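Local coordinates for protein LIP (Serratia marcescens, PDB 4A1R) that is a membrane-bound lipoprotein component of the Type VI secretion system, of the TssJ family, and probably acts as part of the envelope-anchored secretion machinery, at residues Arg9-Asp15 with Gly78-Gln84; Val94-Tyr98 with Ala137-Leu142. Where two conformers were deposited one is given. Numbering follows the deposited sequence.

Interaction 1 of 2, residues Arg9-Asp15 with Gly78-Gln84; sequences RYSLVFD and GKKLGGQ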
ATOM      1  N   ARG A   9       4.282   0.032  14.378  1.00 25.87           N
ATOM      2  CA  ARG A   9       3.222  -0.411  13.468  1.00 26.51           C
ATOM      3  C   ARG A   9       2.732   0.654  12.512  1.00 27.49           C
ATOM      4  O   ARG A   9       3.071   1.847  12.643  1.00 25.18           O
ATOM      5  CB  ARG A   9       2.080  -1.141  14.195  0.54 25.73           C
ATOM      6  CG  ARG A   9       1.493  -0.522  15.450  0.54 28.08           C
ATOM      7  CD  ARG A   9       0.541  -1.515  16.148  0.54 26.49           C
ATOM      8  NE  ARG A   9      -0.546  -2.005  15.271  0.54 31.96           N
ATOM      9  CZ  ARG A   9      -0.621  -3.228  14.719  0.54 20.95           C
ATOM     10  NH1 ARG A   9       0.306  -4.142  14.941  0.54 26.37           N
ATOM     11  NH2 ARG A   9      -1.643  -3.529  13.942  0.54 24.84           N
ATOM     12  N   TYR A  10       1.982   0.217  11.494  1.00 23.41           N
ATOM     13  CA  TYR A  10       1.471   1.146  10.466  1.00 24.63           C
ATOM     14  C   TYR A  10       0.030   0.806  10.169  1.00 26.93           C
ATOM     15  O   TYR A  10      -0.432  -0.322  10.448  1.00 24.02           O
ATOM     16  CB  TYR A  10       2.306   1.046   9.171  1.00 27.09           C
ATOM     17  CG  TYR A  10       2.184  -0.316   8.506  1.00 24.06           C
ATOM     18  CD1 TYR A  10       3.047  -1.340   8.868  1.00 28.72           C
ATOM     19  CD2 TYR A  10       1.188  -0.586   7.545  1.00 34.30           C
ATOM     20  CE1 TYR A  10       2.932  -2.610   8.330  1.00 38.85           C
ATOM     21  CE2 TYR A  10       1.064  -1.864   6.992  1.00 40.68           C
ATOM     22  CZ  TYR A  10       1.959  -2.870   7.388  1.00 38.39           C
ATOM     23  OH  TYR A  10       1.938  -4.146   6.873  1.00 38.43           O
ATOM     24  N   SER A  11      -0.689   1.754   9.588  1.00 24.71           N
ATOM     25  CA  SER A  11      -1.968   1.415   8.969  1.00 27.17           C
ATOM     26  C   SER A  11      -2.341   2.366   7.845  1.00 28.88           C
ATOM     27  O   SER A  11      -1.896   3.541   7.801  1.00 23.00           O
ATOM     28  CB  SER A  11      -3.086   1.326   9.994  1.00 29.37           C
ATOM     29  OG  SER A  11      -3.522   2.600  10.349  1.00 30.46           O
ATOM     30  N   LEU A  12      -3.137   1.830   6.922  1.00 23.59           N
ATOM     31  CA  LEU A  12      -3.611   2.561   5.753  1.00 22.66           C
ATOM     32  C   LEU A  12      -5.102   2.524   5.775  1.00 28.71           C
ATOM     33  O   LEU A  12      -5.711   1.453   5.998  1.00 28.06           O
ATOM     34  CB  LEU A  12      -3.105   1.868   4.480  1.00 20.22           C
ATOM     35  CG  LEU A  12      -1.597   1.762   4.275  1.00 26.85           C
ATOM     36  CD1 LEU A  12      -1.216   1.095   2.963  1.00 26.08           C
ATOM     37  CD2 LEU A  12      -1.002   3.157   4.306  1.00 29.07           C
ATOM     38  N   VAL A  13      -5.723   3.674   5.527  1.00 21.92           N
ATOM     39  CA  VAL A  13      -7.158   3.726   5.483  1.00 20.99           C
ATOM     40  C   VAL A  13      -7.585   3.989   4.037  1.00 25.97           C
ATOM     41  O   VAL A  13      -7.128   4.958   3.432  1.00 28.34           O
ATOM     42  CB  VAL A  13      -7.713   4.867   6.346  1.00 23.88           C
ATOM     43  CG1 VAL A  13      -9.227   4.740   6.424  1.00 27.56           C
ATOM     44  CG2 VAL A  13      -7.119   4.850   7.738  1.00 31.24           C
ATOM     45  N   PHE A  14      -8.474   3.160   3.499  1.00 23.70           N
ATOM     46  CA  PHE A  14      -8.777   3.176   2.055  1.00 22.94           C
ATOM     47  C   PHE A  14     -10.197   3.650   1.824  1.00 24.27           C
ATOM     48  O   PHE A  14     -11.131   3.254   2.547  1.00 24.99           O
ATOM     49  CB  PHE A  14      -8.566   1.787   1.402  1.00 18.62           C
ATOM     50  CG  PHE A  14      -7.139   1.395   1.255  1.00 22.71           C
ATOM     51  CD1 PHE A  14      -6.437   0.791   2.314  1.00 20.46           C
ATOM     52  CD2 PHE A  14      -6.470   1.631   0.052  1.00 23.40           C
ATOM     53  CE1 PHE A  14      -5.111   0.441   2.178  1.00 22.89           C
ATOM     54  CE2 PHE A  14      -5.133   1.282  -0.088  1.00 22.58           C
ATOM     55  CZ  PHE A  14      -4.456   0.668   0.964  1.00 22.83           C
ATOM     56  N   ASP A  15     -10.322   4.555   0.852  1.00 22.91           N
ATOM     57  CA  ASP A  15     -11.580   4.922   0.211  1.00 26.68           C
ATOM     58  C   ASP A  15     -11.484   4.470  -1.260  1.00 24.40           C
ATOM     59  O   ASP A  15     -10.409   4.568  -1.864  1.00 26.28           O
ATOM     60  CB  ASP A  15     -11.762   6.462   0.202  1.00 29.06           C
ATOM     61  CG  ASP A  15     -12.113   7.042   1.567  1.00 43.13           C
ATOM     62  OD1 ASP A  15     -12.117   6.311   2.584  1.00 39.19           O
ATOM     63  OD2 ASP A  15     -12.411   8.256   1.614  1.00 48.47           O
ATOM     64  N   GLY A  78     -13.130   4.485   4.398  1.00 27.25           N
ATOM     65  CA  GLY A  78     -12.556   4.219   5.732  1.00 29.14           C
ATOM     66  C   GLY A  78     -12.195   2.790   6.059  1.00 29.36           C
ATOM     67  O   GLY A  78     -12.198   2.386   7.233  1.00 31.88           O
ATOM     68  N   LYS A  79     -11.861   2.009   5.039  1.00 26.89           N
ATOM     69  CA  LYS A  79     -11.513   0.626   5.281  1.00 24.81           C
ATOM     70  C   LYS A  79     -10.042   0.598   5.662  1.00 28.46           C
ATOM     71  O   LYS A  79      -9.196   1.092   4.897  1.00 24.79           O
ATOM     72  CB  LYS A  79     -11.787  -0.212   4.032  1.00 30.28           C
ATOM     73  CG  LYS A  79     -11.314  -1.652   4.139  1.00 31.26           C
ATOM     74  CD  LYS A  79     -11.919  -2.504   3.053  1.00 36.20           C
ATOM     75  CE  LYS A  79     -12.786  -3.599   3.669  1.00 41.53           C
ATOM     76  NZ  LYS A  79     -13.563  -4.354   2.657  1.00 44.01           N
ATOM     77  N   LYS A  80      -9.748   0.010   6.833  1.00 25.14           N
ATOM     78  CA  LYS A  80      -8.416   0.080   7.427  1.00 25.17           C
ATOM     79  C   LYS A  80      -7.684  -1.253   7.376  1.00 23.09           C
ATOM     80  O   LYS A  80      -8.233  -2.307   7.739  1.00 23.83           O
ATOM     81  CB  LYS A  80      -8.498   0.568   8.898  1.00 23.70           C
ATOM     82  CG  LYS A  80      -7.125   0.692   9.562  1.00 23.55           C
ATOM     83  CD  LYS A  80      -7.192   1.384  10.918  1.00 25.48           C
ATOM     84  CE  LYS A  80      -7.565   2.867  10.805  1.00 30.22           C
ATOM     85  NZ  LYS A  80      -7.605   3.491  12.179  1.00 32.80           N
ATOM     86  N   LEU A  81      -6.439  -1.213   6.939  1.00 20.80           N
ATOM     87  CA  LEU A  81      -5.589  -2.365   7.032  1.00 24.80           C
ATOM     88  C   LEU A  81      -4.265  -1.917   7.622  1.00 26.82           C
ATOM     89  O   LEU A  81      -3.679  -0.936   7.177  1.00 24.37           O
ATOM     90  CB  LEU A  81      -5.358  -3.007   5.655  1.00 21.75           C
ATOM     91  CG  LEU A  81      -4.653  -4.378   5.663  1.00 26.10           C
ATOM     92  CD1 LEU A  81      -5.609  -5.464   6.139  1.00 29.61           C
ATOM     93  CD2 LEU A  81      -4.096  -4.718   4.289  1.00 34.69           C
ATOM     94  N   GLY A  82      -3.793  -2.636   8.635  1.00 24.86           N
ATOM     95  CA  GLY A  82      -2.510  -2.317   9.231  1.00 25.57           C
ATOM     96  C   GLY A  82      -1.769  -3.543   9.697  1.00 25.62           C
ATOM     97  O   GLY A  82      -2.306  -4.657   9.654  1.00 23.14           O
ATOM     98  N   GLY A  83      -0.526  -3.345  10.137  1.00 24.50           N
ATOM     99  CA  GLY A  83       0.267  -4.447  10.643  1.00 27.27           C
ATOM    100  C   GLY A  83       1.472  -3.895  11.390  1.00 26.01           C
ATOM    101  O   GLY A  83       1.590  -2.684  11.574  1.00 25.29           O
ATOM    102  N   GLN A  84       2.359  -4.795  11.780  1.00 28.78           N
ATOM    103  CA  GLN A  84       3.592  -4.431  12.470  1.00 33.05           C
ATOM    104  C   GLN A  84       4.620  -4.138  11.438  1.00 36.71           C
ATOM    105  O   GLN A  84       4.706  -4.815  10.398  1.00 32.87           O
ATOM    106  CB  GLN A  84       4.093  -5.578  13.362  1.00 35.65           C
ATOM    107  CG  GLN A  84       3.227  -5.807  14.579  1.00 36.14           C
ATOM    108  CD  GLN A  84       3.820  -6.835  15.519  1.00 44.92           C
ATOM    109  OE1 GLN A  84       3.705  -6.705  16.731  1.00 46.05           O
ATOM    110  NE2 GLN A  84       4.457  -7.854  14.970  1.00 32.33           N
TER
HETATM  111  O   HOH W   1       2.926  -5.993   8.460  1.00 38.13           O
HETATM  112  O   HOH W   2      -4.970   3.220  12.717  1.00 43.69           O

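Interaction 2 of 2, residues Val94-Tyr98 with Ala137-Leu142; sequences VIAEY and AGVSGL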
ATOM      1  N   VAL A  94       1.884  -0.585  -2.346  1.00 18.01           N
ATOM      2  CA  VAL A  94       0.445  -0.854  -2.424  1.00 19.32           C
ATOM      3  C   VAL A  94       0.173  -1.156  -3.895  1.00 25.65           C
ATOM      4  O   VAL A  94       0.674  -0.432  -4.782  1.00 20.51           O
ATOM      5  CB  VAL A  94      -0.441   0.319  -1.928  1.00 22.34           C
ATOM      6  CG1 VAL A  94      -1.913  -0.094  -1.867  1.00 24.89           C
ATOM      7  CG2 VAL A  94       0.010   0.822  -0.561  1.00 24.65           C
ATOM      8  N   ILE A  95      -0.563  -2.244  -4.141  1.00 20.00           N
ATOM      9  CA  ILE A  95      -0.944  -2.703  -5.492  1.00 19.74           C
ATOM     10  C   ILE A  95      -2.477  -2.753  -5.538  1.00 18.41           C
ATOM     11  O   ILE A  95      -3.120  -3.233  -4.598  1.00 21.26           O
ATOM     12  CB  ILE A  95      -0.388  -4.141  -5.791  1.00 22.09           C
ATOM     13  CG1 ILE A  95       1.137  -4.162  -5.752  1.00 21.56           C
ATOM     14  CG2 ILE A  95      -0.880  -4.674  -7.158  1.00 21.45           C
ATOM     15  CD1 ILE A  95       1.768  -5.538  -5.826  1.00 22.49           C
ATOM     16  N   ALA A  96      -3.079  -2.258  -6.615  1.00 15.57           N
ATOM     17  CA  ALA A  96      -4.548  -2.329  -6.778  1.00 14.60           C
ATOM     18  C   ALA A  96      -4.748  -3.096  -8.090  1.00 18.49           C
ATOM     19  O   ALA A  96      -4.275  -2.643  -9.123  1.00 16.89           O
ATOM     20  CB  ALA A  96      -5.135  -0.943  -6.944  1.00 21.16           C
ATOM     21  N   GLU A  97      -5.417  -4.240  -8.045  1.00 17.85           N
ATOM     22  CA  GLU A  97      -5.506  -5.107  -9.256  1.00 19.75           C
ATOM     23  C   GLU A  97      -6.718  -4.686 -10.125  1.00 23.20           C
ATOM     24  O   GLU A  97      -7.749  -5.383 -10.194  1.00 20.72           O
ATOM     25  CB  GLU A  97      -5.566  -6.587  -8.855  1.00 20.71           C
ATOM     26  CG  GLU A  97      -4.365  -7.023  -7.990  1.00 18.54           C
ATOM     27  CD  GLU A  97      -4.189  -8.542  -7.834  1.00 24.24           C
ATOM     28  OE1 GLU A  97      -5.064  -9.301  -8.275  1.00 26.63           O
ATOM     29  OE2 GLU A  97      -3.149  -8.960  -7.258  1.00 25.22           O
ATOM     30  N   TYR A  98      -6.618  -3.503 -10.731  1.00 19.13           N
ATOM     31  CA  TYR A  98      -7.645  -3.032 -11.664  1.00 21.45           C
ATOM     32  C   TYR A  98      -7.833  -4.050 -12.805  1.00 22.53           C
ATOM     33  O   TYR A  98      -6.848  -4.597 -13.305  1.00 22.69           O
ATOM     34  CB  TYR A  98      -7.217  -1.707 -12.310  1.00 19.39           C
ATOM     35  CG  TYR A  98      -7.260  -0.515 -11.361  1.00 19.90           C
ATOM     36  CD1 TYR A  98      -8.433   0.227 -11.195  1.00 18.64           C
ATOM     37  CD2 TYR A  98      -6.132  -0.153 -10.632  1.00 21.03           C
ATOM     38  CE1 TYR A  98      -8.468   1.318 -10.348  1.00 20.05           C
ATOM     39  CE2 TYR A  98      -6.167   0.926  -9.764  1.00 23.45           C
ATOM     40  CZ  TYR A  98      -7.342   1.652  -9.616  1.00 21.93           C
ATOM     41  OH  TYR A  98      -7.381   2.738  -8.749  1.00 28.35           O
ATOM     42  N   ALA A 137      -8.415   4.558  -3.814  1.00 27.35           N
ATOM     43  CA  ALA A 137      -8.459   3.796  -5.085  1.00 24.00           C
ATOM     44  C   ALA A 137      -9.440   4.523  -6.017  1.00 23.55           C
ATOM     45  O   ALA A 137     -10.660   4.397  -5.910  1.00 29.53           O
ATOM     46  CB  ALA A 137      -8.896   2.356  -4.841  1.00 24.73           C
ATOM     47  N   GLY A 138      -8.884   5.333  -6.911  1.00 27.61           N
ATOM     48  CA  GLY A 138      -9.704   6.151  -7.771  1.00 29.07           C
ATOM     49  C   GLY A 138      -9.807   5.510  -9.141  1.00 38.70           C
ATOM     50  O   GLY A 138      -9.103   4.533  -9.456  1.00 30.54           O
ATOM     51  N   VAL A 139     -10.680   6.074  -9.960  1.00 35.68           N
ATOM     52  CA  VAL A 139     -10.868   5.630 -11.333  1.00 35.00           C
ATOM     53  C   VAL A 139      -9.537   5.541 -12.086  1.00 33.43           C
ATOM     54  O   VAL A 139      -9.322   4.614 -12.845  1.00 39.91           O
ATOM     55  CB  VAL A 139     -11.897   6.548 -12.057  1.00 44.39           C
ATOM     56  CG1 VAL A 139     -11.845   6.382 -13.563  1.00 43.63           C
ATOM     57  CG2 VAL A 139     -13.307   6.264 -11.557  1.00 38.61           C
ATOM     58  N   SER A 140      -8.632   6.489 -11.879  1.00 37.38           N
ATOM     59  CA  SER A 140      -7.376   6.473 -12.616  1.00 32.57           C
ATOM     60  C   SER A 140      -6.245   5.743 -11.886  1.00 22.34           C
ATOM     61  O   SER A 140      -5.167   5.598 -12.427  1.00 27.97           O
ATOM     62  CB  SER A 140      -6.953   7.896 -13.023  1.00 34.86           C
ATOM     63  OG  SER A 140      -6.569   8.692 -11.896  1.00 43.24           O
ATOM     64  N   GLY A 141      -6.485   5.264 -10.666  1.00 26.74           N
ATOM     65  CA  GLY A 141      -5.400   4.634  -9.917  1.00 18.41           C
ATOM     66  C   GLY A 141      -5.423   4.994  -8.441  1.00 18.12           C
ATOM     67  O   GLY A 141      -6.354   5.625  -7.941  1.00 23.85           O
ATOM     68  N   LEU A 142      -4.397   4.544  -7.748  1.00 22.86           N
ATOM     69  CA  LEU A 142      -4.273   4.788  -6.327  1.00 23.86           C
ATOM     70  C   LEU A 142      -3.634   6.158  -6.154  1.00 25.04           C
ATOM     71  O   LEU A 142      -2.680   6.500  -6.891  1.00 23.38           O
ATOM     72  CB  LEU A 142      -3.289   3.792  -5.712  1.00 21.00           C
ATOM     73  CG  LEU A 142      -3.707   2.324  -5.586  1.00 21.58           C
ATOM     74  CD1 LEU A 142      -2.500   1.427  -5.518  1.00 24.62           C
ATOM     75  CD2 LEU A 142      -4.625   2.107  -4.386  1.00 22.53           C
TER

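Interaction 1 of 2, residues Arg9-Asp15 with Gly78-Gln84
Strands 9-15 and 79-84 pair antiparallel at one margin of the four-stranded mixed sheet of this beta-sandwich, their axes 4.5 Å apart at 155°. Six backbone hydrogen bonds fix the register: Tyr-10 with Gly-83, Leu-12 with Leu-81 and Phe-14 with Lys-79 each bond in both directions, Phe-14 N to Lys-79 O being the shortest at 2.6 Å. At the start of strand 79-84, Gly-78 (phi 72°) and Lys-79 both face Phe-14 in a G1 beta bulge, and Gly-78 N donates to Asp-15 OD1 at 2.8 Å. Gly-82 sits where a CB would clash with Ser-11 CB and Tyr-10 O. Leu-12, Phe-14 and Leu-81 point to the face packed on strand 31-38 of the second sheet. The chemistry implies a two-faced edge pairing on sequence-independent backbone bonds: an inner face mainly apolar, where Tyr-10 OH reaches a water shared with Gln-84 O, and an outer one mixing Val-13 with Ser-11 and Lys-80, whose OG and NZ share another water.

Interaction 2 of 2, residues Val94-Tyr98 with Ala137-Leu142
Tyr-98 and Leu-142 carry most of this buried contact between the end of strand 91-96 and the tight hairpin formed by strands 130-138 and 141-144, which the type I turn Gly-138 to Gly-141 joins; the segments pack across the sandwich rather than pair, the nearest CA atoms, those of Ala-96 and Leu-142, being 7.1 Å apart. Tyr-98 adopts an m chi1 (-72°) with chi2 at -88°, which carries its phenol into the turn, where Tyr-98 OH donates to Gly-138 O at 2.6 Å. Gly-141 N also donates to Gly-138 O, at 3.0 Å, so one carbonyl oxygen accepts both the phenol and the bond that closes the turn. Gly-141 has backbone angles (140°/-174°) that call for glycine, and its CA comes within 3.0 Å of Tyr-98 OH. Leu-142, with chi1 m (-71°) and chi2 t (156°), directs its isobutyl group at the strand: Leu-142 CG lies 3.8 Å from Ala-96 CB, and Leu-142 CD1 4.0 Å from Val-94 CG1, the valine being in the t rotamer. Ile-95 has its CA-to-CB bond turned away. An inverse gamma turn with Glu-97 at its centre runs from Ala-96 to Tyr-98, with a weak bond from Tyr-98 N to Ala-96 O (3.0 Å); the CA-to-CB bond of Tyr-98 also points toward the hairpin. Among its neighbours, the cluster extends to Ile-108 of strand 107-111, touched by both Val-94 and Leu-142, while Tyr-98 rests on Ile-31 of strand 31-38; on its far side Glu-97 bonds Gln-53 of helix 49-60.

Interaction 1 binds two neighbouring strands within one sheet, whereas interaction 2 spans the two sheets of the sandwich; their centres lie 16 Å apart. The first is partly buried, with 651 Å² covered, and relies on repeated backbone bonding; the second is more completely buried, covers 272 Å², and relies on apolar packing plus a single phenol-to-carbonyl bond. Strand 9-16 adjoins strand 130-138, and Asp-15 O lies 2.8 Å from Ala-137 N, a probable hydrogen bond. Across the interior Val-94 meets interaction 1 twice: Leu-12 CD1 is 3.7 Å from Val-94 CG2 and Phe-14 CZ 3.9 Å from Val-94 CG1, making the two contacts parts of one hydrophobic interior.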